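Long-range contacts in Serine/threonine-protein kinase Tel1 (Chaetomium thermophilum, PDB 6SKY), which probably acts as a DNA damage sensor, a serine/threonine kinase of the ATM subfamily that phosphorylates [ST]-Q sites to start checkpoint signalling: residues A[2604-2609]-A[2661-2666]; A[2578-2583]-A[2594-2599]. All coordinates share one frame; numbering follows the deposited sequence.

Contact 1 of 2, residues A[2604-2609]-A[2661-2666]. With AGS (phosphothiophosphoric acid-adenylate ester), chain C.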
loop_
_atom_site.group_PDB
_atom_site.type_symbol
_atom_site.label_atom_id
_atom_site.label_comp_id
_atom_site.label_asym_id
_atom_site.label_seq_id
_atom_site.Cartn_x
_atom_site.Cartn_y
_atom_site.Cartn_z
ATOM N N LYS A 2604 -17.177 4.753 49.173
ATOM C CA LYS A 2604 -16.755 6.092 49.546
ATOM C C LYS A 2604 -16.495 6.911 48.292
ATOM O O LYS A 2604 -15.638 6.553 47.480
ATOM C CB LYS A 2604 -15.508 6.041 50.421
ATOM C CG LYS A 2604 -15.690 5.245 51.687
ATOM C CD LYS A 2604 -14.503 5.421 52.602
ATOM C CE LYS A 2604 -14.699 4.688 53.909
ATOM N NZ LYS A 2604 -13.603 4.995 54.863
ATOM N N TYR A 2605 -17.233 8.001 48.138
ATOM C CA TYR A 2605 -17.078 8.927 47.027
ATOM C C TYR A 2605 -16.468 10.200 47.579
ATOM O O TYR A 2605 -17.128 10.937 48.310
ATOM C CB TYR A 2605 -18.418 9.219 46.370
ATOM C CG TYR A 2605 -19.200 7.998 45.976
ATOM C CD1 TYR A 2605 -18.956 7.354 44.783
ATOM C CD2 TYR A 2605 -20.196 7.503 46.789
ATOM C CE1 TYR A 2605 -19.669 6.247 44.419
ATOM C CE2 TYR A 2605 -20.917 6.399 46.431
ATOM C CZ TYR A 2605 -20.647 5.774 45.246
ATOM O OH TYR A 2605 -21.360 4.665 44.879
ATOM N N LYS A 2606 -15.215 10.454 47.252
ATOM C CA LYS A 2606 -14.593 11.691 47.683
ATOM C C LYS A 2606 -14.824 12.780 46.649
ATOM O O LYS A 2606 -15.098 12.515 45.479
ATOM C CB LYS A 2606 -13.105 11.486 47.923
ATOM C CG LYS A 2606 -12.800 10.329 48.828
ATOM C CD LYS A 2606 -11.336 10.287 49.160
ATOM C CE LYS A 2606 -10.899 11.585 49.796
ATOM N NZ LYS A 2606 -9.457 11.578 50.158
ATOM N N GLN A 2607 -14.730 14.024 47.101
ATOM C CA GLN A 2607 -15.071 15.169 46.274
ATOM C C GLN A 2607 -14.207 16.348 46.666
ATOM O O GLN A 2607 -14.011 16.605 47.851
ATOM C CB GLN A 2607 -16.536 15.565 46.439
ATOM C CG GLN A 2607 -17.513 14.500 46.072
ATOM C CD GLN A 2607 -18.813 14.677 46.764
ATOM O OE1 GLN A 2607 -18.975 15.592 47.556
ATOM N NE2 GLN A 2607 -19.758 13.808 46.476
ATOM N N LEU A 2608 -13.703 17.066 45.678
ATOM C CA LEU A 2608 -13.181 18.401 45.904
ATOM C C LEU A 2608 -14.336 19.369 45.745
ATOM O O LEU A 2608 -15.011 19.364 44.714
ATOM C CB LEU A 2608 -12.073 18.761 44.923
ATOM C CG LEU A 2608 -10.725 18.071 44.946
ATOM C CD1 LEU A 2608 -10.663 17.086 43.836
ATOM C CD2 LEU A 2608 -9.648 19.100 44.773
ATOM N N VAL A 2609 -14.572 20.182 46.760
ATOM C CA VAL A 2609 -15.535 21.266 46.682
ATOM C C VAL A 2609 -14.712 22.516 46.420
ATOM O O VAL A 2609 -14.135 23.097 47.336
ATOM C CB VAL A 2609 -16.377 21.377 47.954
ATOM C CG1 VAL A 2609 -17.466 22.381 47.758
ATOM C CG2 VAL A 2609 -16.973 20.042 48.299
ATOM N N ILE A 2661 -15.514 18.470 41.959
ATOM C CA ILE A 2661 -14.637 17.641 41.150
ATOM C C ILE A 2661 -14.533 16.275 41.798
ATOM O O ILE A 2661 -14.418 16.163 43.019
ATOM C CB ILE A 2661 -13.255 18.287 40.986
ATOM C CG1 ILE A 2661 -13.417 19.696 40.456
ATOM C CG2 ILE A 2661 -12.445 17.516 40.019
ATOM C CD1 ILE A 2661 -12.129 20.358 40.162
ATOM N N GLU A 2662 -14.598 15.239 40.981
ATOM C CA GLU A 2662 -14.479 13.881 41.483
ATOM C C GLU A 2662 -13.046 13.619 41.892
ATOM O O GLU A 2662 -12.128 13.777 41.086
ATOM C CB GLU A 2662 -14.911 12.895 40.413
ATOM C CG GLU A 2662 -14.847 11.469 40.839
ATOM C CD GLU A 2662 -14.951 10.523 39.672
ATOM O OE1 GLU A 2662 -13.900 10.099 39.156
ATOM O OE2 GLU A 2662 -16.081 10.204 39.258
ATOM N N PHE A 2663 -12.847 13.233 43.143
ATOM C CA PHE A 2663 -11.523 12.891 43.637
ATOM C C PHE A 2663 -11.236 11.454 43.233
ATOM O O PHE A 2663 -11.880 10.530 43.729
ATOM C CB PHE A 2663 -11.467 13.071 45.148
ATOM C CG PHE A 2663 -10.100 13.272 45.684
ATOM C CD1 PHE A 2663 -9.549 14.526 45.735
ATOM C CD2 PHE A 2663 -9.368 12.208 46.156
ATOM C CE1 PHE A 2663 -8.289 14.716 46.230
ATOM C CE2 PHE A 2663 -8.111 12.394 46.651
ATOM C CZ PHE A 2663 -7.572 13.648 46.689
ATOM N N VAL A 2664 -10.283 11.264 42.318
ATOM C CA VAL A 2664 -10.035 9.945 41.751
ATOM C C VAL A 2664 -9.484 9.027 42.832
ATOM O O VAL A 2664 -8.597 9.407 43.606
ATOM C CB VAL A 2664 -9.098 10.050 40.538
ATOM C CG1 VAL A 2664 -8.878 8.698 39.935
ATOM C CG2 VAL A 2664 -9.702 10.958 39.510
ATOM N N SER A 2665 -10.005 7.803 42.876
ATOM C CA SER A 2665 -10.069 7.016 44.101
ATOM C C SER A 2665 -8.732 6.767 44.782
ATOM O O SER A 2665 -8.488 7.304 45.865
ATOM C CB SER A 2665 -10.731 5.669 43.815
ATOM O OG SER A 2665 -11.942 5.839 43.102
ATOM N N ASN A 2666 -7.856 5.978 44.173
ATOM C CA ASN A 2666 -6.655 5.509 44.859
ATOM C C ASN A 2666 -5.424 5.817 44.035
ATOM O O ASN A 2666 -4.625 4.949 43.699
ATOM C CB ASN A 2666 -6.741 4.031 45.222
ATOM C CG ASN A 2666 -7.377 3.208 44.156
ATOM O OD1 ASN A 2666 -7.010 3.299 42.994
ATOM N ND2 ASN A 2666 -8.341 2.388 44.540
HETATM P PG AGS C . -1.591 24.719 41.617
HETATM S S1G AGS C . 0.006 24.027 40.740
HETATM O O2G AGS C . -2.772 24.783 40.614
HETATM O O3G AGS C . -1.309 26.144 42.165
HETATM P PB AGS C . -2.689 22.430 42.520
HETATM O O1B AGS C . -2.297 21.924 41.193
HETATM O O2B AGS C . -2.294 21.546 43.700
HETATM O O3B AGS C . -2.008 23.815 42.805
HETATM P PA AGS C . -5.114 21.842 43.649
HETATM O O1A AGS C . -5.337 22.696 44.820
HETATM O O2A AGS C . -6.388 21.377 42.945
HETATM O O3A AGS C . -4.254 22.586 42.558
HETATM O "O5'" AGS C . -4.262 20.619 44.129
HETATM C "C5'" AGS C . -4.837 19.712 45.079
HETATM C "C4'" AGS C . -4.011 18.458 45.147
HETATM O "O4'" AGS C . -4.851 17.321 44.877
HETATM C "C3'" AGS C . -2.866 18.368 44.147
HETATM O "O3'" AGS C . -1.785 17.611 44.674
HETATM C "C2'" AGS C . -3.516 17.679 42.950
HETATM O "O2'" AGS C . -2.569 16.898 42.235
HETATM C "C1'" AGS C . -4.550 16.769 43.610
HETATM N N9 AGS C . -5.789 16.663 42.856
HETATM C C8 AGS C . -6.417 17.657 42.161
HETATM N N7 AGS C . -7.526 17.282 41.576
HETATM C C5 AGS C . -7.637 15.945 41.916
HETATM C C6 AGS C . -8.597 14.966 41.604
HETATM N N6 AGS C . -9.675 15.197 40.854
HETATM N N1 AGS C . -8.410 13.728 42.100
HETATM C C2 AGS C . -7.334 13.492 42.852
HETATM N N3 AGS C . -6.363 14.332 43.211
HETATM C C4 AGS C . -6.574 15.550 42.704
#

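Contact 2 of 2, residues A[2578-2583]-A[2594-2599]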
loop_
_atom_site.group_PDB
_atom_site.type_symbol
_atom_site.label_atom_id
_atom_site.label_comp_id
_atom_site.label_asym_id
_atom_site.label_seq_id
_atom_site.Cartn_x
_atom_site.Cartn_y
_atom_site.Cartn_z
ATOM N N LYS A 2578 -24.538 8.967 54.077
ATOM C CA LYS A 2578 -24.082 9.913 55.082
ATOM C C LYS A 2578 -22.766 10.514 54.622
ATOM O O LYS A 2578 -22.257 10.188 53.552
ATOM C CB LYS A 2578 -23.934 9.240 56.446
ATOM C CG LYS A 2578 -22.863 8.181 56.486
ATOM C CD LYS A 2578 -22.733 7.577 57.864
ATOM C CE LYS A 2578 -21.658 6.506 57.884
ATOM N NZ LYS A 2578 -21.577 5.802 59.190
ATOM N N PHE A 2579 -22.214 11.399 55.436
ATOM C CA PHE A 2579 -20.912 11.987 55.177
ATOM C C PHE A 2579 -19.945 11.569 56.269
ATOM O O PHE A 2579 -20.318 11.498 57.440
ATOM C CB PHE A 2579 -20.991 13.508 55.117
ATOM C CG PHE A 2579 -21.308 14.036 53.762
ATOM C CD1 PHE A 2579 -20.326 14.606 52.987
ATOM C CD2 PHE A 2579 -22.582 13.945 53.254
ATOM C CE1 PHE A 2579 -20.619 15.083 51.739
ATOM C CE2 PHE A 2579 -22.870 14.416 52.007
ATOM C CZ PHE A 2579 -21.895 14.988 51.251
ATOM N N ALA A 2580 -18.710 11.282 55.880
ATOM C CA ALA A 2580 -17.666 11.100 56.868
ATOM C C ALA A 2580 -17.560 12.359 57.723
ATOM O O ALA A 2580 -17.763 13.471 57.230
ATOM C CB ALA A 2580 -16.331 10.802 56.196
ATOM N N PRO A 2581 -17.259 12.213 59.015
ATOM C CA PRO A 2581 -17.339 13.372 59.913
ATOM C C PRO A 2581 -16.343 14.469 59.602
ATOM O O PRO A 2581 -16.614 15.632 59.918
ATOM C CB PRO A 2581 -17.081 12.755 61.292
ATOM C CG PRO A 2581 -17.451 11.323 61.133
ATOM C CD PRO A 2581 -17.042 10.961 59.753
ATOM N N GLU A 2582 -15.204 14.150 59.001
ATOM C CA GLU A 2582 -14.156 15.133 58.781
ATOM C C GLU A 2582 -13.968 15.417 57.298
ATOM O O GLU A 2582 -14.439 14.679 56.429
ATOM C CB GLU A 2582 -12.832 14.663 59.389
ATOM C CG GLU A 2582 -12.822 14.664 60.905
ATOM C CD GLU A 2582 -11.451 14.376 61.479
ATOM O OE1 GLU A 2582 -10.692 13.607 60.855
ATOM O OE2 GLU A 2582 -11.129 14.924 62.554
ATOM N N MET A 2583 -13.273 16.514 57.023
ATOM C CA MET A 2583 -12.917 16.904 55.673
ATOM C C MET A 2583 -11.499 17.439 55.680
ATOM O O MET A 2583 -11.114 18.187 56.582
ATOM C CB MET A 2583 -13.879 17.952 55.115
ATOM C CG MET A 2583 -13.834 19.287 55.798
ATOM S SD MET A 2583 -15.025 20.409 55.072
ATOM C CE MET A 2583 -14.723 21.877 56.030
ATOM N N ILE A 2594 -11.876 18.626 50.790
ATOM C CA ILE A 2594 -12.068 17.289 50.256
ATOM C C ILE A 2594 -13.061 16.580 51.162
ATOM O O ILE A 2594 -12.707 16.092 52.236
ATOM C CB ILE A 2594 -10.751 16.515 50.146
ATOM C CG1 ILE A 2594 -9.791 17.215 49.195
ATOM C CG2 ILE A 2594 -11.002 15.131 49.624
ATOM C CD1 ILE A 2594 -8.817 18.127 49.858
ATOM N N LEU A 2595 -14.306 16.513 50.728
ATOM C CA LEU A 2595 -15.341 15.802 51.454
ATOM C C LEU A 2595 -15.346 14.338 51.061
ATOM O O LEU A 2595 -14.873 13.960 49.995
ATOM C CB LEU A 2595 -16.711 16.399 51.166
ATOM C CG LEU A 2595 -17.230 17.548 52.014
ATOM C CD1 LEU A 2595 -16.268 18.705 52.027
ATOM C CD2 LEU A 2595 -18.548 17.975 51.446
ATOM N N THR A 2596 -15.899 13.512 51.935
ATOM C CA THR A 2596 -16.125 12.106 51.643
ATOM C C THR A 2596 -17.582 11.791 51.915
ATOM O O THR A 2596 -18.136 12.224 52.925
ATOM C CB THR A 2596 -15.232 11.196 52.487
ATOM O OG1 THR A 2596 -13.885 11.673 52.446
ATOM C CG2 THR A 2596 -15.264 9.783 51.956
ATOM N N ALA A 2597 -18.209 11.056 51.010
ATOM C CA ALA A 2597 -19.600 10.674 51.154
ATOM C C ALA A 2597 -19.691 9.161 51.130
ATOM O O ALA A 2597 -19.148 8.521 50.230
ATOM C CB ALA A 2597 -20.455 11.275 50.042
ATOM N N ILE A 2598 -20.354 8.592 52.122
ATOM C CA ILE A 2598 -20.594 7.159 52.160
ATOM C C ILE A 2598 -21.966 6.919 51.557
ATOM O O ILE A 2598 -22.967 7.462 52.034
ATOM C CB ILE A 2598 -20.505 6.606 53.589
ATOM C CG1 ILE A 2598 -19.060 6.606 54.077
ATOM C CG2 ILE A 2598 -21.044 5.199 53.633
ATOM C CD1 ILE A 2598 -18.626 7.885 54.727
ATOM N N GLY A 2599 -22.007 6.122 50.500
ATOM C CA GLY A 2599 -23.229 5.892 49.774
ATOM C C GLY A 2599 -24.071 4.805 50.390
ATOM O O GLY A 2599 -23.758 4.237 51.434
#

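Contact 1 of 2, residues A[2604-2609]-A[2661-2666]
With CG of Phe2663 anti to its backbone N (chi1 -157°), the phenyl ring swings alongside Lys2606 and across Leu2608, whose CG stands beside the backbone N (chi1 -68°). Lys2606, bent at chi3 (57°), runs beside the phenylalanine, its CB 3.6 Å from Phe2663 CB, and its methylene chain follows the ring as far as NZ. Leu2608 meets the ring at its edge, CG in the ring plane and CD1 3.4 Å from Phe2663 CD1; the same methyl also packs on Ile2661 CB. The backbones pair antiparallel: Leu2608 N reaches Ile2661 O at 2.9 Å, Ile2661 N answers to Leu2608 O, and a third, weak bond runs from Phe2663 N to Lys2606 O. A flat aromatic residue suits this place because one ring face lies over the adenine, AGS C2 3.6 Å above the ring plane, over its centre. Glu2662, facing Gln2607 in a non-hydrogen-bonded pair, turns its O to AGS N6 and accepts a hydrogen bond of 2.8 Å, while Val2664 N donates one to AGS N1 at 3.1 Å. Two backbone bonds to adenine, with Phe2663 over C2 and Leu2608 and Ile2661 near N6, are the mark of the kinase hinge in an ATP pocket.

Contact 2 of 2, residues A[2578-2583]-A[2594-2599]
A beta hairpin of the kinase N-lobe sheet is built here, strand 2576-2585 running antiparallel to strand 2593-2599. At its regular end Lys2578 and Ile2598 form a hydrogen-bonded pair: Lys2578 N approaches Ile2598 O in the carbonyl plane at 3.0 Å, whereas Ile2598 N meets Lys2578 O from above that plane. The next pair, Phe2579 with Ala2597, is non-hydrogen-bonded, and Ala2580 N then binds Thr2596 O at 3.2 Å, again from above the carbonyl plane. Past it the first strand is interrupted and swings away at Pro2581 before Met2583 comes back to the second strand, its CA making a CA-H...O contact of 3.5 Å with Ile2594 O.

Phe2579, with CG anti to its carbonyl carbon (chi1 -88°), lays its ring over Ala2597. The methyl sits 14° off the ring normal, CB 4.2 Å from the centroid, a CH-pi contact for which the short alanine is well suited. CE1 of the same ring reaches Leu2595 CD2 at 3.6 Å, the two side chains crossing obliquely. The other leucine methyl, CD1, packs against Met2583 SD, whose unbranched chain runs alongside. Among the residues on the reverse face, Ile2598 extends CD1 to within 4.0 Å of Ala2580 CB, and the aliphatic part of Lys2578 lies beside the isoleucine. The Phe2579 ring also meets Phe2546 edge-to-face and touches Leu2547 and Met2550 of helix 2541-2552, as well as Tyr2517 of helix 2507-2522. An alanine here would remove the ring over Ala2597 and against Leu2595 and Phe2546, and would probably loosen the packing of the hairpin on helix 2541-2552. Strand 2534-2536 binds strand 2576-2585 through Met2583 and Val2535, while strand 2604-2611 pairs with the other edge of strand 2593-2599.

How the contacts relate
Both contacts belong to one antiparallel sheet and meet where strand 2593-2599 adjoins strand 2604-2611, their centres about 10 Å apart. Probable hydrogen bonds from Tyr2605 N to Ala2597 O and from Leu2595 N to Gln2607 O, each 2.9 Å, join the two, and Lys2606 CE packs on Ile2594 CG2 at 3.6 Å. In sequence the hairpin of contact 2 is complete before the first strand of contact 1 begins. Contact 1 touches the nucleotide directly, and its Ile2661 side chain is about 8 Å from the bound magnesium ion; contact 2 lies further along the same sheet, with the Ile2594 side chain about 6 Å from AGS and about 12 Å from the magnesium.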